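Local coordinates for protein hydroxylase (Rhodococcus sp., PDB 2OR0) that probably acts as a flavin-dependent hydroxylase of the acyl-CoA dehydrogenase superfamily, using reduced flavin and molecular oxygen to insert one oxygen atom into its substrate, at residues I29-A40 and V88-G96; A345-F356 and M370-L381. All coordinates share one frame; numbering follows the deposited sequence.

Overall arrangement
The two contacts make a useful comparison of helix packing in one chain. Contact 1 is the more buried and the smaller, at 412 Å², and joins two pairs of consecutive helices at the points where each pair is interrupted; contact 2 buries 655 Å² between two unbroken helices and is only partly buried. They share no helix, yet they touch: the ring of Phe373, from helix 370-381, packs on the backbone oxygens of Ala89 and Ala90. A salt bridge from Arg375 to Glu44 separately ties helix 370-381 to helix 33-46, which carries part of contact 1. Their centres lie about 18 Å apart. Aliphatic packing dominates contact 1, with one water bridge, whereas contact 2 combines ring stacking with direct hydrogen bonds to a carboxylate.

Contact 1 of 2, residues I29-A40 and V88-G96; sequences IEVVAEEIRGQA and VAALDGASG
Leu91 is a knob in the hole formed by Ile29, Ala33, Ile36 and Arg37. Its two methyls part: CD1 goes to Ile29, 3.7 Å from CG2, and to Ala33, while CD2 meets the guanidinium end of Arg37 obliquely, 3.5 Å from NH1. The bend of the arginine at chi3 also lays this guanidinium over the carbonyl of Ala33 in its own helix. Ile29 turns its other branch, CD1, across Val88 CG2 at about a right angle, 4.0 Å away. Ile36 CG2 rests against both Leu91 CB and Asp92 CB, and Leu56 of helix 51-60 packs on the Ile36 side chain as well. The arrangement ties the N-terminal helices to the helix break at Asp92, between helices 78-91 and 93-102, as in the all-helical N-terminal domain of acyl-CoA dehydrogenases. Asp92 is the N-cap of the second of these. Its CG stands anti to the backbone N (chi1 170°), which brings OD2 to Ser95 OG at 2.6 Å on the anti lone pair, and to Ser95 N from above the carboxylate plane. OD1 lies 3.3 Å from Ala40 CB, and a water bridges OD1 and Ala40 O. Replacing Asp92 with an alanine removes the carboxylate, which would probably leave the Ser95 N-H uncapped, the Ser95 hydroxyl free to turn and the water link from Ala40 O to this side chain lost.

Contact 2 of 2, residues A345-F356 and M370-L381; sequences AWRAVRAADEIF and MQRFWRDAHAGL
Asp353 and His378 reach for each other from opposite directions, with carboxylate and imidazole nearly coplanar (7° apart). His378 NE2 donates to Asp353 OD1 at 2.5 Å, a length shorter than usual and perhaps uncertain at 2.10 Å resolution. The same oxygen accepts a second bond, from Trp374 NE1 at 2.9 Å, on its anti side; here the indole stands steeply across the carboxylate and the bond tilts out of the ring plane. Trp374 lies between two rings, its one face beneath His378 CD2 and its opposite face against Phe356. Phe356 and Trp374 both place CG anti to their backbone N, and from facing helices this lays the phenyl flat on the five-membered indole ring, planes 13° apart and centroids 4.1 Å apart. Met370, a selenomethionine, meets the phenyl at its edge in a Met-aromatic contact, SE standing 4.1 Å from Phe356 CD1, and CE continues to Ile355. Further along, Val349 CG1 sits over the imidazole face, 3.5 Å from His378 CE1, and Leu381 CD1 makes a CH-pi contact over the face of Trp346, whose NE1 bonds His386 O. The axes of segments 345-356 and 370-381 approach to 9.9 Å and run roughly antiparallel, packing with helices 250-277 and 292-324 as in the C-terminal helical bundle of acyl-CoA dehydrogenases. A bound acetate, probably from the crystallisation liquor, lies about 3 Å from the Asp353 side chain. The two N-H groups would probably draw the carboxylate's negative charge toward OD1, and the shared acceptor is likely to restrain both rings.

Contact 1 of 2, residues I29-A40 and V88-G96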
loop_
_atom_site.group_PDB
_atom_site.type_symbol
_atom_site.label_atom_id
_atom_site.label_comp_id
_atom_site.label_asym_id
_atom_site.label_seq_id
_atom_site.Cartn_x
_atom_site.Cartn_y
_atom_site.Cartn_z
ATOM N N ILE A 29 -8.575 -0.136 -16.365
ATOM C CA ILE A 29 -8.206 -1.412 -15.745
ATOM C C ILE A 29 -9.191 -2.524 -16.147
ATOM O O ILE A 29 -8.780 -3.644 -16.471
ATOM C CB ILE A 29 -8.129 -1.253 -14.197
ATOM C CG1 ILE A 29 -6.932 -0.367 -13.803
ATOM C CG2 ILE A 29 -8.093 -2.620 -13.476
ATOM C CD1 ILE A 29 -5.547 -0.977 -14.125
ATOM N N GLU A 30 -10.484 -2.191 -16.157
ATOM C CA GLU A 30 -11.535 -3.168 -16.450
ATOM C C GLU A 30 -11.358 -3.665 -17.874
ATOM O O GLU A 30 -11.522 -4.851 -18.145
ATOM C CB GLU A 30 -12.935 -2.567 -16.239
ATOM C CG GLU A 30 -13.397 -2.460 -14.750
ATOM C CD GLU A 30 -14.645 -1.545 -14.534
ATOM O OE1 GLU A 30 -15.499 -1.411 -15.465
ATOM O OE2 GLU A 30 -14.774 -0.959 -13.421
ATOM N N VAL A 31 -10.983 -2.745 -18.771
ATOM C CA VAL A 31 -10.735 -3.056 -20.173
ATOM C C VAL A 31 -9.588 -4.055 -20.345
ATOM O O VAL A 31 -9.684 -4.971 -21.161
ATOM C CB VAL A 31 -10.518 -1.768 -21.022
ATOM C CG1 VAL A 31 -9.934 -2.092 -22.400
ATOM C CG2 VAL A 31 -11.844 -0.985 -21.189
ATOM N N VAL A 32 -8.511 -3.898 -19.573
ATOM C CA VAL A 32 -7.380 -4.827 -19.673
ATOM C C VAL A 32 -7.368 -5.917 -18.607
ATOM O O VAL A 32 -6.331 -6.534 -18.381
ATOM C CB VAL A 32 -6.020 -4.095 -19.710
ATOM C CG1 VAL A 32 -5.902 -3.300 -21.008
ATOM C CG2 VAL A 32 -5.837 -3.182 -18.481
ATOM N N ALA A 33 -8.519 -6.150 -17.970
ATOM C CA ALA A 33 -8.655 -7.118 -16.874
ATOM C C ALA A 33 -8.106 -8.488 -17.232
ATOM O O ALA A 33 -7.386 -9.102 -16.435
ATOM C CB ALA A 33 -10.116 -7.242 -16.429
ATOM N N GLU A 34 -8.451 -8.962 -18.431
ATOM C CA GLU A 34 -8.045 -10.289 -18.862
ATOM C C GLU A 34 -6.542 -10.331 -19.124
ATOM O O GLU A 34 -5.911 -11.355 -18.892
ATOM C CB GLU A 34 -8.827 -10.723 -20.108
ATOM C CG GLU A 34 -8.729 -9.714 -21.280
ATOM C CD GLU A 34 -9.979 -8.832 -21.468
ATOM O OE1 GLU A 34 -10.265 -7.931 -20.623
ATOM O OE2 GLU A 34 -10.665 -9.050 -22.502
ATOM N N GLU A 35 -5.975 -9.209 -19.586
ATOM C CA GLU A 35 -4.525 -9.107 -19.817
ATOM C C GLU A 35 -3.771 -9.103 -18.485
ATOM O O GLU A 35 -2.708 -9.696 -18.371
ATOM C CB GLU A 35 -4.160 -7.860 -20.634
ATOM C CG GLU A 35 -4.480 -7.940 -22.152
ATOM C CD GLU A 35 -5.835 -7.313 -22.521
ATOM O OE1 GLU A 35 -6.857 -7.667 -21.901
ATOM O OE2 GLU A 35 -5.881 -6.451 -23.433
ATOM N N ILE A 36 -4.335 -8.426 -17.486
ATOM C CA ILE A 36 -3.750 -8.390 -16.151
ATOM C C ILE A 36 -3.734 -9.797 -15.511
ATOM O O ILE A 36 -2.694 -10.245 -15.003
ATOM C CB ILE A 36 -4.448 -7.348 -15.256
ATOM C CG1 ILE A 36 -4.097 -5.942 -15.750
ATOM C CG2 ILE A 36 -4.026 -7.520 -13.777
ATOM C CD1 ILE A 36 -4.884 -4.813 -15.096
ATOM N N ARG A 37 -4.875 -10.484 -15.553
ATOM C CA ARG A 37 -4.964 -11.856 -15.065
ATOM C C ARG A 37 -3.992 -12.730 -15.858
ATOM O O ARG A 37 -3.379 -13.635 -15.305
ATOM C CB ARG A 37 -6.409 -12.393 -15.144
ATOM C CG ARG A 37 -7.373 -11.676 -14.187
ATOM C CD ARG A 37 -8.739 -12.348 -14.116
ATOM N NE ARG A 37 -9.381 -12.320 -15.429
ATOM C CZ ARG A 37 -10.366 -11.491 -15.791
ATOM N NH1 ARG A 37 -10.875 -10.605 -14.931
ATOM N NH2 ARG A 37 -10.851 -11.563 -17.032
ATOM N N GLY A 38 -3.834 -12.409 -17.141
ATOM C CA GLY A 38 -2.939 -13.123 -18.042
ATOM C C GLY A 38 -1.455 -13.074 -17.688
ATOM O O GLY A 38 -0.716 -13.973 -18.081
ATOM N N GLN A 39 -1.003 -12.040 -16.972
ATOM C CA GLN A 39 0.416 -11.937 -16.589
ATOM C C GLN A 39 0.736 -12.506 -15.197
ATOM O O GLN A 39 1.905 -12.682 -14.852
ATOM C CB GLN A 39 0.903 -10.492 -16.659
ATOM C CG GLN A 39 1.002 -9.902 -18.068
ATOM C CD GLN A 39 1.872 -10.730 -18.990
ATOM O OE1 GLN A 39 1.396 -11.255 -19.989
ATOM N NE2 GLN A 39 3.146 -10.861 -18.653
ATOM N N ALA A 40 -0.304 -12.800 -14.414
ATOM C CA ALA A 40 -0.165 -13.067 -12.986
ATOM C C ALA A 40 0.723 -14.276 -12.626
ATOM O O ALA A 40 1.581 -14.190 -11.740
ATOM C CB ALA A 40 -1.543 -13.184 -12.352
ATOM N N VAL A 88 -7.777 -3.377 -8.761
ATOM C CA VAL A 88 -6.558 -3.990 -9.348
ATOM C C VAL A 88 -6.178 -5.247 -8.546
ATOM O O VAL A 88 -5.888 -6.312 -9.136
ATOM C CB VAL A 88 -5.347 -3.014 -9.355
ATOM C CG1 VAL A 88 -4.144 -3.695 -9.955
ATOM C CG2 VAL A 88 -5.639 -1.766 -10.157
ATOM N N ALA A 89 -6.189 -5.106 -7.211
ATOM C CA ALA A 89 -5.836 -6.194 -6.270
ATOM C C ALA A 89 -6.691 -7.441 -6.453
ATOM O O ALA A 89 -6.172 -8.566 -6.328
ATOM C CB ALA A 89 -5.884 -5.717 -4.833
ATOM N N ALA A 90 -7.978 -7.258 -6.783
ATOM C CA ALA A 90 -8.866 -8.407 -7.048
ATOM C C ALA A 90 -8.523 -9.142 -8.348
ATOM O O ALA A 90 -8.860 -10.317 -8.509
ATOM C CB ALA A 90 -10.368 -7.989 -7.016
ATOM N N LEU A 91 -7.841 -8.474 -9.266
ATOM C CA LEU A 91 -7.408 -9.113 -10.510
ATOM C C LEU A 91 -6.077 -9.860 -10.377
ATOM O O LEU A 91 -5.917 -10.935 -10.933
ATOM C CB LEU A 91 -7.293 -8.082 -11.659
ATOM C CG LEU A 91 -8.530 -7.310 -12.119
ATOM C CD1 LEU A 91 -8.169 -6.289 -13.198
ATOM C CD2 LEU A 91 -9.577 -8.282 -12.627
ATOM N N ASP A 92 -5.111 -9.246 -9.694
ATOM C CA ASP A 92 -3.785 -9.850 -9.458
ATOM C C ASP A 92 -3.273 -9.136 -8.236
ATOM O O ASP A 92 -3.108 -7.927 -8.262
ATOM C CB ASP A 92 -2.826 -9.621 -10.662
ATOM C CG ASP A 92 -1.352 -10.015 -10.356
ATOM O OD1 ASP A 92 -1.116 -11.118 -9.817
ATOM O OD2 ASP A 92 -0.423 -9.215 -10.661
ATOM N N GLY A 93 -3.077 -9.880 -7.147
ATOM C CA GLY A 93 -2.661 -9.304 -5.890
ATOM C C GLY A 93 -1.365 -8.516 -5.942
ATOM O O GLY A 93 -1.258 -7.458 -5.314
ATOM N N ALA A 94 -0.371 -9.035 -6.663
ATOM C CA ALA A 94 0.906 -8.329 -6.814
ATOM C C ALA A 94 0.730 -6.954 -7.464
ATOM O O ALA A 94 1.252 -5.986 -6.980
ATOM C CB ALA A 94 1.913 -9.171 -7.610
ATOM N N SER A 95 -0.007 -6.885 -8.570
ATOM C CA SER A 95 -0.268 -5.608 -9.219
ATOM C C SER A 95 -1.017 -4.678 -8.282
ATOM O O SER A 95 -0.753 -3.482 -8.264
ATOM C CB SER A 95 -1.100 -5.812 -10.488
ATOM O OG SER A 95 -0.412 -6.671 -11.376
ATOM N N GLY A 96 -1.983 -5.231 -7.534
ATOM C CA GLY A 96 -2.786 -4.437 -6.626
ATOM C C GLY A 96 -1.927 -3.841 -5.534
ATOM O O GLY A 96 -2.080 -2.673 -5.171
HETATM O O HOH W 1 1.401 -12.462 -9.668
#

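Contact 2 of 2, residues A345-F356 and M370-L381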
loop_
_atom_site.group_PDB
_atom_site.type_symbol
_atom_site.label_atom_id
_atom_site.label_comp_id
_atom_site.label_asym_id
_atom_site.label_seq_id
_atom_site.Cartn_x
_atom_site.Cartn_y
_atom_site.Cartn_z
ATOM N N ALA A 345 -7.834 -4.698 7.762
ATOM C CA ALA A 345 -6.941 -5.730 7.198
ATOM C C ALA A 345 -7.166 -7.094 7.880
ATOM O O ALA A 345 -7.332 -8.109 7.205
ATOM C CB ALA A 345 -5.464 -5.310 7.304
ATOM N N TRP A 346 -7.198 -7.100 9.206
ATOM C CA TRP A 346 -7.304 -8.332 9.952
ATOM C C TRP A 346 -8.648 -9.069 9.700
ATOM O O TRP A 346 -8.670 -10.294 9.522
ATOM C CB TRP A 346 -7.118 -8.077 11.449
ATOM C CG TRP A 346 -5.638 -7.908 11.844
ATOM C CD1 TRP A 346 -4.818 -6.801 11.606
ATOM C CD2 TRP A 346 -4.814 -8.873 12.525
ATOM N NE1 TRP A 346 -3.552 -7.030 12.145
ATOM C CE2 TRP A 346 -3.522 -8.292 12.687
ATOM C CE3 TRP A 346 -5.050 -10.162 13.035
ATOM C CZ2 TRP A 346 -2.480 -8.959 13.334
ATOM C CZ3 TRP A 346 -3.994 -10.839 13.679
ATOM C CH2 TRP A 346 -2.731 -10.227 13.818
ATOM N N ARG A 347 -9.739 -8.299 9.699
ATOM C CA ARG A 347 -11.090 -8.812 9.470
ATOM C C ARG A 347 -11.170 -9.532 8.121
ATOM O O ARG A 347 -11.708 -10.624 8.030
ATOM C CB ARG A 347 -12.129 -7.658 9.551
ATOM C CG ARG A 347 -13.612 -8.125 9.602
ATOM C CD ARG A 347 -14.579 -6.916 9.690
ATOM N NE ARG A 347 -14.227 -6.020 10.803
ATOM C CZ ARG A 347 -13.679 -4.808 10.674
ATOM N NH1 ARG A 347 -13.428 -4.288 9.478
ATOM N NH2 ARG A 347 -13.391 -4.112 11.748
ATOM N N ALA A 348 -10.617 -8.906 7.097
ATOM C CA ALA A 348 -10.683 -9.390 5.726
ATOM C C ALA A 348 -9.833 -10.643 5.579
ATOM O O ALA A 348 -10.273 -11.640 4.999
ATOM C CB ALA A 348 -10.209 -8.307 4.792
ATOM N N VAL A 349 -8.633 -10.629 6.153
ATOM C CA VAL A 349 -7.793 -11.833 6.095
ATOM C C VAL A 349 -8.409 -13.029 6.831
ATOM O O VAL A 349 -8.420 -14.143 6.287
ATOM C CB VAL A 349 -6.334 -11.581 6.523
ATOM C CG1 VAL A 349 -5.544 -12.894 6.458
ATOM C CG2 VAL A 349 -5.698 -10.524 5.599
ATOM N N ARG A 350 -8.918 -12.807 8.043
ATOM C CA ARG A 350 -9.577 -13.885 8.761
ATOM C C ARG A 350 -10.760 -14.484 7.970
ATOM O O ARG A 350 -10.988 -15.701 8.020
ATOM C CB ARG A 350 -10.082 -13.443 10.131
ATOM C CG ARG A 350 -8.971 -13.321 11.207
ATOM C CD ARG A 350 -9.583 -13.213 12.620
ATOM N NE ARG A 350 -8.550 -12.951 13.627
ATOM C CZ ARG A 350 -8.305 -11.755 14.158
ATOM N NH1 ARG A 350 -9.036 -10.700 13.780
ATOM N NH2 ARG A 350 -7.331 -11.609 15.071
ATOM N N ALA A 351 -11.508 -13.634 7.277
ATOM C CA ALA A 351 -12.653 -14.057 6.453
ATOM C C ALA A 351 -12.204 -14.896 5.252
ATOM O O ALA A 351 -12.856 -15.906 4.880
ATOM C CB ALA A 351 -13.420 -12.822 5.976
ATOM N N ALA A 352 -11.097 -14.484 4.639
ATOM C CA ALA A 352 -10.516 -15.273 3.580
ATOM C C ALA A 352 -10.046 -16.636 4.104
ATOM O O ALA A 352 -10.174 -17.636 3.383
ATOM C CB ALA A 352 -9.356 -14.525 2.923
ATOM N N ASP A 353 -9.483 -16.681 5.322
ATOM C CA ASP A 353 -9.099 -17.978 5.917
ATOM C C ASP A 353 -10.301 -18.929 6.059
ATOM O O ASP A 353 -10.159 -20.134 5.864
ATOM C CB ASP A 353 -8.450 -17.850 7.287
ATOM C CG ASP A 353 -7.074 -17.191 7.242
ATOM O OD1 ASP A 353 -6.415 -17.211 6.164
ATOM O OD2 ASP A 353 -6.659 -16.642 8.307
ATOM N N GLU A 354 -11.456 -18.391 6.474
ATOM C CA GLU A 354 -12.623 -19.211 6.740
ATOM C C GLU A 354 -13.115 -19.866 5.444
ATOM O O GLU A 354 -13.513 -21.011 5.445
ATOM C CB GLU A 354 -13.736 -18.396 7.439
ATOM C CG GLU A 354 -13.376 -18.008 8.852
ATOM C CD GLU A 354 -13.204 -19.243 9.777
ATOM O OE1 GLU A 354 -14.019 -20.184 9.698
ATOM O OE2 GLU A 354 -12.261 -19.269 10.590
ATOM N N ILE A 355 -13.070 -19.153 4.330
ATOM C CA ILE A 355 -13.504 -19.784 3.074
ATOM C C ILE A 355 -12.444 -20.696 2.462
ATOM O O ILE A 355 -12.791 -21.696 1.843
ATOM C CB ILE A 355 -14.025 -18.783 2.031
ATOM C CG1 ILE A 355 -12.990 -17.683 1.756
ATOM C CG2 ILE A 355 -15.353 -18.182 2.496
ATOM C CD1 ILE A 355 -13.382 -16.778 0.557
ATOM N N PHE A 356 -11.166 -20.363 2.645
ATOM C CA PHE A 356 -10.103 -21.233 2.144
ATOM C C PHE A 356 -10.186 -22.602 2.833
ATOM O O PHE A 356 -10.003 -23.631 2.200
ATOM C CB PHE A 356 -8.706 -20.604 2.327
ATOM C CG PHE A 356 -7.602 -21.351 1.567
ATOM C CD1 PHE A 356 -7.598 -21.385 0.162
ATOM C CD2 PHE A 356 -6.589 -22.008 2.245
ATOM C CE1 PHE A 356 -6.606 -22.082 -0.558
ATOM C CE2 PHE A 356 -5.571 -22.705 1.537
ATOM C CZ PHE A 356 -5.582 -22.746 0.137
HETATM N N MSE A 370 -7.153 -19.316 -6.484
HETATM C CA MSE A 370 -7.588 -18.860 -5.153
HETATM C C MSE A 370 -6.437 -18.861 -4.135
HETATM O O MSE A 370 -6.271 -17.891 -3.397
HETATM C CB MSE A 370 -8.763 -19.678 -4.594
HETATM C CG MSE A 370 -9.225 -19.170 -3.227
HETATM SE SE MSE A 370 -10.551 -20.296 -2.394
HETATM C CE MSE A 370 -10.900 -19.177 -0.841
ATOM N N GLN A 371 -5.654 -19.942 -4.118
ATOM C CA GLN A 371 -4.538 -20.095 -3.173
ATOM C C GLN A 371 -3.527 -18.959 -3.258
ATOM O O GLN A 371 -2.884 -18.648 -2.251
ATOM C CB GLN A 371 -3.840 -21.480 -3.294
ATOM C CG GLN A 371 -3.373 -21.929 -4.691
ATOM C CD GLN A 371 -2.196 -21.147 -5.187
ATOM O OE1 GLN A 371 -1.313 -20.778 -4.398
ATOM N NE2 GLN A 371 -2.156 -20.886 -6.504
ATOM N N ARG A 372 -3.391 -18.348 -4.441
ATOM C CA ARG A 372 -2.408 -17.276 -4.659
ATOM C C ARG A 372 -2.917 -16.008 -3.984
ATOM O O ARG A 372 -2.160 -15.294 -3.356
ATOM C CB ARG A 372 -2.144 -17.041 -6.179
ATOM C CG ARG A 372 -1.059 -15.939 -6.549
ATOM C CD ARG A 372 -1.123 -15.520 -8.072
ATOM N NE ARG A 372 -1.218 -16.761 -8.781
ATOM C CZ ARG A 372 -2.120 -17.139 -9.668
ATOM N NH1 ARG A 372 -3.035 -16.319 -10.154
ATOM N NH2 ARG A 372 -2.030 -18.390 -10.098
ATOM N N PHE A 373 -4.222 -15.749 -4.103
ATOM C CA PHE A 373 -4.850 -14.622 -3.405
ATOM C C PHE A 373 -4.792 -14.854 -1.922
ATOM O O PHE A 373 -4.490 -13.948 -1.175
ATOM C CB PHE A 373 -6.294 -14.376 -3.876
ATOM C CG PHE A 373 -6.383 -13.812 -5.282
ATOM C CD1 PHE A 373 -6.319 -12.440 -5.505
ATOM C CD2 PHE A 373 -6.519 -14.663 -6.376
ATOM C CE1 PHE A 373 -6.401 -11.938 -6.793
ATOM C CE2 PHE A 373 -6.590 -14.172 -7.692
ATOM C CZ PHE A 373 -6.540 -12.802 -7.893
ATOM N N TRP A 374 -5.027 -16.091 -1.494
ATOM C CA TRP A 374 -5.003 -16.400 -0.074
ATOM C C TRP A 374 -3.590 -16.157 0.558
ATOM O O TRP A 374 -3.479 -15.539 1.629
ATOM C CB TRP A 374 -5.526 -17.834 0.156
ATOM C CG TRP A 374 -5.363 -18.293 1.580
ATOM C CD1 TRP A 374 -6.181 -18.014 2.643
ATOM C CD2 TRP A 374 -4.329 -19.128 2.072
ATOM N NE1 TRP A 374 -5.700 -18.626 3.786
ATOM C CE2 TRP A 374 -4.555 -19.306 3.464
ATOM C CE3 TRP A 374 -3.212 -19.750 1.476
ATOM C CZ2 TRP A 374 -3.707 -20.073 4.269
ATOM C CZ3 TRP A 374 -2.360 -20.504 2.294
ATOM C CH2 TRP A 374 -2.624 -20.655 3.671
ATOM N N ARG A 375 -2.530 -16.632 -0.107
ATOM C CA ARG A 375 -1.145 -16.408 0.371
ATOM C C ARG A 375 -0.787 -14.916 0.284
ATOM O O ARG A 375 -0.150 -14.382 1.186
ATOM C CB ARG A 375 -0.134 -17.233 -0.445
ATOM C CG ARG A 375 -0.244 -18.781 -0.243
ATOM C CD ARG A 375 0.820 -19.542 -1.082
ATOM N NE ARG A 375 0.513 -19.541 -2.516
ATOM C CZ ARG A 375 1.136 -18.794 -3.424
ATOM N NH1 ARG A 375 2.086 -17.943 -3.052
ATOM N NH2 ARG A 375 0.798 -18.881 -4.710
ATOM N N ASP A 376 -1.186 -14.255 -0.808
ATOM C CA ASP A 376 -0.945 -12.800 -0.942
ATOM C C ASP A 376 -1.535 -12.011 0.244
ATOM O O ASP A 376 -0.924 -11.058 0.762
ATOM C CB ASP A 376 -1.545 -12.259 -2.245
ATOM C CG ASP A 376 -0.842 -12.772 -3.504
ATOM O OD1 ASP A 376 0.292 -13.332 -3.442
ATOM O OD2 ASP A 376 -1.440 -12.610 -4.604
ATOM N N ALA A 377 -2.732 -12.384 0.677
ATOM C CA ALA A 377 -3.388 -11.649 1.758
ATOM C C ALA A 377 -2.572 -11.775 3.030
ATOM O O ALA A 377 -2.393 -10.814 3.741
ATOM C CB ALA A 377 -4.836 -12.158 2.002
ATOM N N HIS A 378 -2.125 -12.987 3.331
ATOM C CA HIS A 378 -1.219 -13.235 4.478
ATOM C C HIS A 378 0.131 -12.531 4.384
ATOM O O HIS A 378 0.613 -11.988 5.374
ATOM C CB HIS A 378 -1.041 -14.735 4.693
ATOM C CG HIS A 378 -2.237 -15.347 5.319
ATOM N ND1 HIS A 378 -2.509 -15.226 6.663
ATOM C CD2 HIS A 378 -3.295 -15.986 4.775
ATOM C CE1 HIS A 378 -3.664 -15.812 6.929
ATOM N NE2 HIS A 378 -4.168 -16.263 5.795
ATOM N N ALA A 379 0.750 -12.549 3.218
ATOM C CA ALA A 379 1.955 -11.712 3.030
ATOM C C ALA A 379 1.664 -10.244 3.326
ATOM O O ALA A 379 2.417 -9.607 4.065
ATOM C CB ALA A 379 2.476 -11.838 1.652
ATOM N N GLY A 380 0.588 -9.700 2.737
ATOM C CA GLY A 380 0.196 -8.302 3.020
ATOM C C GLY A 380 -0.055 -7.985 4.495
ATOM O O GLY A 380 0.288 -6.901 4.984
ATOM N N LEU A 381 -0.629 -8.935 5.230
ATOM C CA LEU A 381 -0.938 -8.719 6.654
ATOM C C LEU A 381 0.300 -8.542 7.520
ATOM O O LEU A 381 0.202 -7.976 8.628
ATOM C CB LEU A 381 -1.798 -9.885 7.232
ATOM C CG LEU A 381 -2.454 -9.667 8.608
ATOM C CD1 LEU A 381 -3.382 -8.456 8.527
ATOM C CD2 LEU A 381 -3.246 -10.904 9.148
#